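Local coordinates for nicotinate-nucleotide pyrophosphorylase (Pyrococcus furiosus, PDB 2I14) that acts as a nicotinate-nucleotide pyrophosphorylase, probably joining nicotinate to the phosphoribosyl group of phosphoribosyl pyrophosphate in NAD biosynthesis, at the zinc ion site. Residues are numbered along the deposited sequence; one frame, centred on the assembly and turned at random.

The zinc ion site. Residues 333, 335, 337, 350, 352-353, 355. With ZN (zinc ion), chain B.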
ATOM      1  N   CYS A 333      -8.290   0.295  39.675  1.00 67.13           N
ATOM      2  CA  CYS A 333      -7.418   0.923  40.649  1.00 68.09           C
ATOM      3  C   CYS A 333      -7.345   2.396  40.251  1.00 69.19           C
ATOM      4  O   CYS A 333      -7.871   2.795  39.217  1.00 68.29           O
ATOM      5  CB  CYS A 333      -6.016   0.310  40.622  1.00 67.83           C
ATOM      6  SG  CYS A 333      -4.921   1.040  39.384  1.00 64.60           S
ATOM      7  N   ASN A 335      -5.008   3.846  39.105  1.00 73.63           N
ATOM      8  CA  ASN A 335      -4.101   4.017  37.976  1.00 73.01           C
ATOM      9  C   ASN A 335      -4.701   3.505  36.675  1.00 72.56           C
ATOM     10  O   ASN A 335      -3.986   3.152  35.737  1.00 72.73           O
ATOM     11  CB  ASN A 335      -2.773   3.325  38.260  1.00 73.35           C
ATOM     12  CG  ASN A 335      -2.051   3.942  39.434  1.00 73.66           C
ATOM     13  OD1 ASN A 335      -1.832   5.154  39.472  1.00 71.29           O
ATOM     14  ND2 ASN A 335      -1.683   3.113  40.405  1.00 74.78           N
ATOM     15  N   HIS A 337      -5.891   0.779  35.869  1.00 67.21           N
ATOM     16  CA  HIS A 337      -5.738  -0.639  35.571  1.00 65.24           C
ATOM     17  C   HIS A 337      -7.045  -1.337  35.921  1.00 61.98           C
ATOM     18  O   HIS A 337      -7.463  -1.298  37.073  1.00 61.50           O
ATOM     19  CB  HIS A 337      -4.576  -1.225  36.389  1.00 68.37           C
ATOM     20  CG  HIS A 337      -3.232  -0.656  36.035  1.00 70.58           C
ATOM     21  ND1 HIS A 337      -2.190  -0.591  36.934  1.00 72.01           N
ATOM     22  CD2 HIS A 337      -2.752  -0.149  34.874  1.00 71.77           C
ATOM     23  CE1 HIS A 337      -1.128  -0.072  36.344  1.00 72.90           C
ATOM     24  NE2 HIS A 337      -1.442   0.206  35.093  1.00 72.50           N
ATOM     25  N   CYS A 350      -4.168  -4.353  43.610  1.00 98.33           N
ATOM     26  CA  CYS A 350      -4.228  -4.257  42.160  1.00 97.67           C
ATOM     27  C   CYS A 350      -3.198  -5.210  41.588  1.00 97.49           C
ATOM     28  O   CYS A 350      -2.001  -4.971  41.713  1.00 97.16           O
ATOM     29  CB  CYS A 350      -3.923  -2.844  41.683  1.00 97.08           C
ATOM     30  SG  CYS A 350      -3.969  -2.706  39.889  1.00 93.54           S
ATOM     31  N   VAL A 352      -1.577  -5.549  39.158  1.00 97.96           N
ATOM     32  CA  VAL A 352      -0.406  -4.862  38.623  1.00 98.97           C
ATOM     33  C   VAL A 352       0.155  -3.969  39.736  1.00 99.85           C
ATOM     34  O   VAL A 352       0.287  -4.430  40.871  1.00100.80           O
ATOM     35  CB  VAL A 352      -0.786  -4.035  37.371  1.00 98.14           C
ATOM     36  CG1 VAL A 352      -1.901  -3.106  37.708  1.00 97.88           C
ATOM     37  CG2 VAL A 352       0.419  -3.286  36.829  1.00 97.90           C
ATOM     38  N   CYS A 353       0.476  -2.710  39.437  1.00 99.95           N
ATOM     39  CA  CYS A 353       1.022  -1.807  40.453  1.00100.06           C
ATOM     40  C   CYS A 353       0.155  -1.810  41.715  1.00 99.47           C
ATOM     41  O   CYS A 353      -0.857  -1.110  41.787  1.00 99.72           O
ATOM     42  CB  CYS A 353       1.133  -0.383  39.898  1.00100.74           C
ATOM     43  SG  CYS A 353      -0.452   0.425  39.520  1.00102.48           S
ATOM     44  N   ALA A 355      -2.109  -1.347  44.322  1.00 94.04           N
ATOM     45  CA  ALA A 355      -2.852  -0.169  44.728  1.00 92.48           C
ATOM     46  C   ALA A 355      -4.237  -0.627  45.142  1.00 91.74           C
ATOM     47  O   ALA A 355      -4.614  -1.775  44.904  1.00 92.39           O
ATOM     48  CB  ALA A 355      -2.945   0.819  43.580  1.00 92.50           C
TER
HETATM   49 ZN    ZN B1391      -3.050  -0.374  39.367  1.00 62.27          ZN
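A Cys-His-Cys-Cys zinc site of the zinc-finger kind, built from Cys333 and His337 on one chain segment and the CxxC pair Cys350 and Cys353 on another, shows how a metal can cross-link two separate segments of a chain. Cys333 supplies the shortest modelled bond, its side-chain sulfur SG lying 2.3 Å from ZN. That sulfur occupies the crowded position between its own backbone N and carbonyl carbon. Cys350 reaches the ion with a different torsion, SG anti to the backbone N and beside the carbonyl carbon (chi1 179°), and bonds at 2.6 Å from SG to ZN. The imidazole of His337 points its ND1, the ring nitrogen nearer the backbone, at the metal, with ND1 2.6 Å from ZN. This choice brings its CB side of the ring close to the ion and directs NE2 away. Angles at zinc between these three donors run from 104° to 109°, close to tetrahedral. Cys353, its SG in the same crowded position as in Cys333, makes a longer contact of a loosely modelled shell, SG standing 2.7 Å from ZN on the remaining side but pulled toward His337; it probably completes the shell. Thiolate character in the sulfurs would be expected to offset the charge of the ion. Around the donors, the CG1 methyl of Val352 approaches to 3.4 Å from ZN between the His337 and Cys350 donors, while the backbone carbonyl O of Asn335 sits over one face of that imidazole, toward its rim. The site lies at the periphery of the chain: Cys333 ends strand 328-333, His337 immediately precedes strand 338-342, and the CxxC loop leads toward strand 357-359, so the zinc ties the turn between strands 328-333 and 338-342 to that loop, an arrangement that suggests a structural role.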